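Local coordinates for avirulence protein AVRPPH3 (Pseudomonas syringae pv. phaseolicola, PDB 1UKF) that acts as a papain-like cysteine protease of the C58 family, cleaves itself, and serves as an avirulence effector in infected plant cells, at residues A[103-106]-A[107-111]; A[153-157]-A[158-162]. All blocks are in the same frame, centred on the assembly; numbering follows the deposited sequence.

Interaction 1 of 2, residues A[103-106]-A[107-111]; sequences AQLG and QTVAH
Four successive i to i+4 backbone bonds join Ala103-Gly106 to Gln107-Ala110, the regular pattern of an alpha helix. The N-H of Gln107 gives the first, to Ala103 O, at 2.8 Å. The bond from Val109 N to Leu105 O measures 3.0 Å. The N-H and the hydroxyl of Thr108 both lie close to Gln104 O. Thr108 N is 2.9 Å from Gln104 O in a clear hydrogen bond. The hydroxyl is folded back towards the preceding turn, because OG1 is anti to its own carbonyl carbon (chi1 -60°). That brings Thr108 OG1 to 3.1 Å from Gln104 O, although where its proton goes is not settled. A threonine hydroxyl near the i-4 carbonyl is a familiar arrangement in helices.

On another face of the helix, Leu105 and Val109 lie side by side and point the same way. Leu105 CD1 meets Val109 CG2 at 3.9 Å. The same Val109 CG2 also lies 3.3 Å from Leu105 O, so this methyl packs on both the leucine side chain and its carbonyl. Gln107 brings only CB back to the preceding turn, 3.3 Å from Ala103 O. Beyond it the chain bends at chi2 (58°) and runs to Pro161 of helix 160-173.

The segment belongs to helix 102-113, which packs on both strand 88-97 and helix 160-173. Leu105 and Thr108 both touch Val96 of strand 88-97, an outermost strand of the antiparallel sheet. Towards helix 160-173, Val109 meets Ile164, and Ala110 joins Gln107 on Pro161.

Interaction 2 of 2, residues A[153-157]-A[158-162]; sequences FQSSR and SAAPQ
Ser156 has its OG set between its own backbone N and carbonyl carbon (chi1 59°), and this turns the hydroxyl oxygen towards Ala159. Ser156 OG accepts a hydrogen bond from Ala159 N at 3.1 Å, with an N-H...O angle of 147°. The same N-H makes a weak bond to Ser156 O at 3.2 Å, so both oxygens of one serine lie near it. Here a serine hydroxyl accepts the N-H three residues on, just before helix 160-173 begins. The hydroxyl also packs against carbon: Ser158 CB lies 3.4 Å from Ser156 OG.

A type I beta turn runs from Arg157 to Ala160. It is closed by Ala160 N bonding to Arg157 O at 3.3 Å. Ala160 N approaches from well above the plane of the Arg157 carbonyl, 70° out of it. Ser155 points toward residues 158-162, with its CB 4.1 Å from Ala159 CB. Its hydroxyl bonds to the next carbonyl, Ser155 OG to Ser156 O at 2.9 Å.

The turn links strand 151-156 to helix 160-173. Strand 151-156 lies between strands 6-9 and 142-147. Backbone bonds join Gln154 to Phe5, just before strand 6-9, and Ser155 to Phe143 of strand 142-147. Arg157 is held from outside the turn by a bond from NH1 to Gly140 O. Ala160 packs on Phe143 and on Ala110 of helix 102-113.

Overall arrangement
Interaction 1 is a stretch within one helix, and interaction 2 is the turn that starts another. Interaction 1 comes first along the chain, and the two centres are 11 Å apart. They meet where helix 102-113 packs on the start of helix 160-173. Ala110 CB is 3.6 Å from Pro161 CG. The side-chain oxygen of Gln107 reaches the same ring, with Gln107 OE1 also 3.6 Å from Pro161 CG. The proline is therefore packed against two residues about one helical turn apart. Both interactions lie away from the active-site residues Cys18, His132 and Asp147. They are structural packing in the papain-like fold.

Interaction 1 of 2, residues A[103-106]-A[107-111]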
# COMPACT_ATOMS: atom_id res chain seq x y z
N ALA A 103 11.58 -9.89 10.26
CA ALA A 103 12.72 -9.04 9.93
C ALA A 103 13.17 -9.35 8.51
O ALA A 103 13.50 -8.45 7.75
CB ALA A 103 13.86 -9.28 10.91
N GLN A 104 13.18 -10.63 8.16
CA GLN A 104 13.58 -11.06 6.83
C GLN A 104 12.61 -10.52 5.79
O GLN A 104 13.02 -9.99 4.76
CB GLN A 104 13.63 -12.59 6.74
CG GLN A 104 14.11 -13.11 5.39
CD GLN A 104 14.08 -14.62 5.30
OE1 GLN A 104 14.70 -15.32 6.10
NE2 GLN A 104 13.37 -15.14 4.30
N LEU A 105 11.32 -10.67 6.06
CA LEU A 105 10.29 -10.19 5.14
C LEU A 105 10.43 -8.68 4.98
O LEU A 105 10.44 -8.17 3.86
CB LEU A 105 8.89 -10.53 5.68
CG LEU A 105 7.69 -9.98 4.91
CD1 LEU A 105 7.77 -10.41 3.46
CD2 LEU A 105 6.41 -10.49 5.55
N GLY A 106 10.55 -7.98 6.10
CA GLY A 106 10.70 -6.54 6.07
C GLY A 106 11.93 -6.11 5.30
O GLY A 106 11.91 -5.13 4.57
N GLN A 107 13.02 -6.86 5.45
CA GLN A 107 14.27 -6.56 4.76
C GLN A 107 14.14 -6.73 3.25
O GLN A 107 14.56 -5.86 2.48
CB GLN A 107 15.40 -7.45 5.28
CG GLN A 107 16.72 -7.25 4.56
CD GLN A 107 17.21 -5.82 4.64
OE1 GLN A 107 17.46 -5.29 5.73
NE2 GLN A 107 17.37 -5.18 3.48
N THR A 108 13.56 -7.85 2.83
CA THR A 108 13.39 -8.12 1.41
C THR A 108 12.50 -7.07 0.75
O THR A 108 12.84 -6.53 -0.31
CB THR A 108 12.78 -9.51 1.17
OG1 THR A 108 13.64 -10.51 1.73
CG2 THR A 108 12.62 -9.78 -0.32
N VAL A 109 11.37 -6.77 1.38
CA VAL A 109 10.46 -5.78 0.84
C VAL A 109 11.11 -4.39 0.82
O VAL A 109 10.97 -3.65 -0.15
CB VAL A 109 9.14 -5.73 1.65
CG1 VAL A 109 8.25 -4.61 1.14
CG2 VAL A 109 8.41 -7.07 1.52
N ALA A 110 11.82 -4.06 1.89
CA ALA A 110 12.49 -2.76 1.98
C ALA A 110 13.50 -2.60 0.85
O ALA A 110 13.63 -1.52 0.27
CB ALA A 110 13.18 -2.62 3.32
N HIS A 111 14.23 -3.67 0.54
CA HIS A 111 15.22 -3.62 -0.53
C HIS A 111 14.54 -3.30 -1.85
O HIS A 111 15.12 -2.64 -2.72
CB HIS A 111 15.96 -4.95 -0.64
CG HIS A 111 16.93 -5.01 -1.78
ND1 HIS A 111 18.04 -4.20 -1.85
CD2 HIS A 111 16.94 -5.77 -2.89
CE1 HIS A 111 18.70 -4.47 -2.96
NE2 HIS A 111 18.05 -5.42 -3.62

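Interaction 2 of 2, residues A[153-157]-A[158-162]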
# COMPACT_ATOMS: atom_id res chain seq x y z
N PHE A 153 3.41 6.84 7.69
CA PHE A 153 4.64 6.59 8.43
C PHE A 153 5.79 7.03 7.56
O PHE A 153 5.68 7.06 6.33
CB PHE A 153 4.78 5.10 8.74
CG PHE A 153 3.64 4.53 9.53
CD1 PHE A 153 2.45 4.16 8.90
CD2 PHE A 153 3.75 4.38 10.91
CE1 PHE A 153 1.38 3.67 9.64
CE2 PHE A 153 2.68 3.89 11.66
CZ PHE A 153 1.49 3.53 11.02
N GLN A 154 6.91 7.37 8.19
CA GLN A 154 8.09 7.79 7.46
C GLN A 154 9.35 7.31 8.16
O GLN A 154 9.39 7.20 9.39
CB GLN A 154 8.12 9.32 7.33
CG GLN A 154 7.15 9.87 6.30
CD GLN A 154 7.20 11.38 6.20
OE1 GLN A 154 8.23 12.00 6.49
NE2 GLN A 154 6.10 11.98 5.76
N SER A 155 10.37 7.02 7.36
CA SER A 155 11.65 6.57 7.87
C SER A 155 12.71 6.90 6.85
O SER A 155 12.40 7.31 5.73
CB SER A 155 11.64 5.05 8.08
OG SER A 155 11.71 4.35 6.85
N SER A 156 13.96 6.76 7.24
CA SER A 156 15.04 6.98 6.30
C SER A 156 15.02 5.68 5.49
O SER A 156 14.37 4.71 5.88
CB SER A 156 16.37 7.08 7.05
OG SER A 156 16.60 5.90 7.79
N ARG A 157 15.72 5.64 4.36
CA ARG A 157 15.75 4.40 3.60
C ARG A 157 16.42 3.34 4.48
O ARG A 157 16.06 2.17 4.44
CB ARG A 157 16.53 4.58 2.29
CG ARG A 157 15.98 5.65 1.36
CD ARG A 157 16.45 5.46 -0.08
NE ARG A 157 17.91 5.39 -0.22
CZ ARG A 157 18.67 6.36 -0.73
NH1 ARG A 157 18.14 7.50 -1.14
NH2 ARG A 157 19.98 6.16 -0.85
N SER A 158 17.37 3.79 5.30
CA SER A 158 18.11 2.91 6.20
C SER A 158 17.22 2.13 7.17
O SER A 158 17.44 0.95 7.42
CB SER A 158 19.13 3.71 7.02
OG SER A 158 20.04 4.41 6.19
N ALA A 159 16.22 2.82 7.72
CA ALA A 159 15.32 2.21 8.70
C ALA A 159 14.05 1.59 8.12
O ALA A 159 13.22 1.07 8.87
CB ALA A 159 14.96 3.25 9.76
N ALA A 160 13.90 1.64 6.81
CA ALA A 160 12.71 1.08 6.17
C ALA A 160 12.45 -0.38 6.58
O ALA A 160 11.30 -0.77 6.76
CB ALA A 160 12.83 1.19 4.65
N PRO A 161 13.50 -1.20 6.71
CA PRO A 161 13.26 -2.59 7.10
C PRO A 161 12.55 -2.70 8.45
O PRO A 161 11.70 -3.57 8.66
CB PRO A 161 14.66 -3.19 7.16
CG PRO A 161 15.39 -2.42 6.11
CD PRO A 161 14.92 -1.00 6.35
N GLN A 162 12.91 -1.80 9.37
CA GLN A 162 12.32 -1.78 10.70
C GLN A 162 10.87 -1.34 10.65
O GLN A 162 10.02 -1.87 11.37
CB GLN A 162 13.12 -0.84 11.61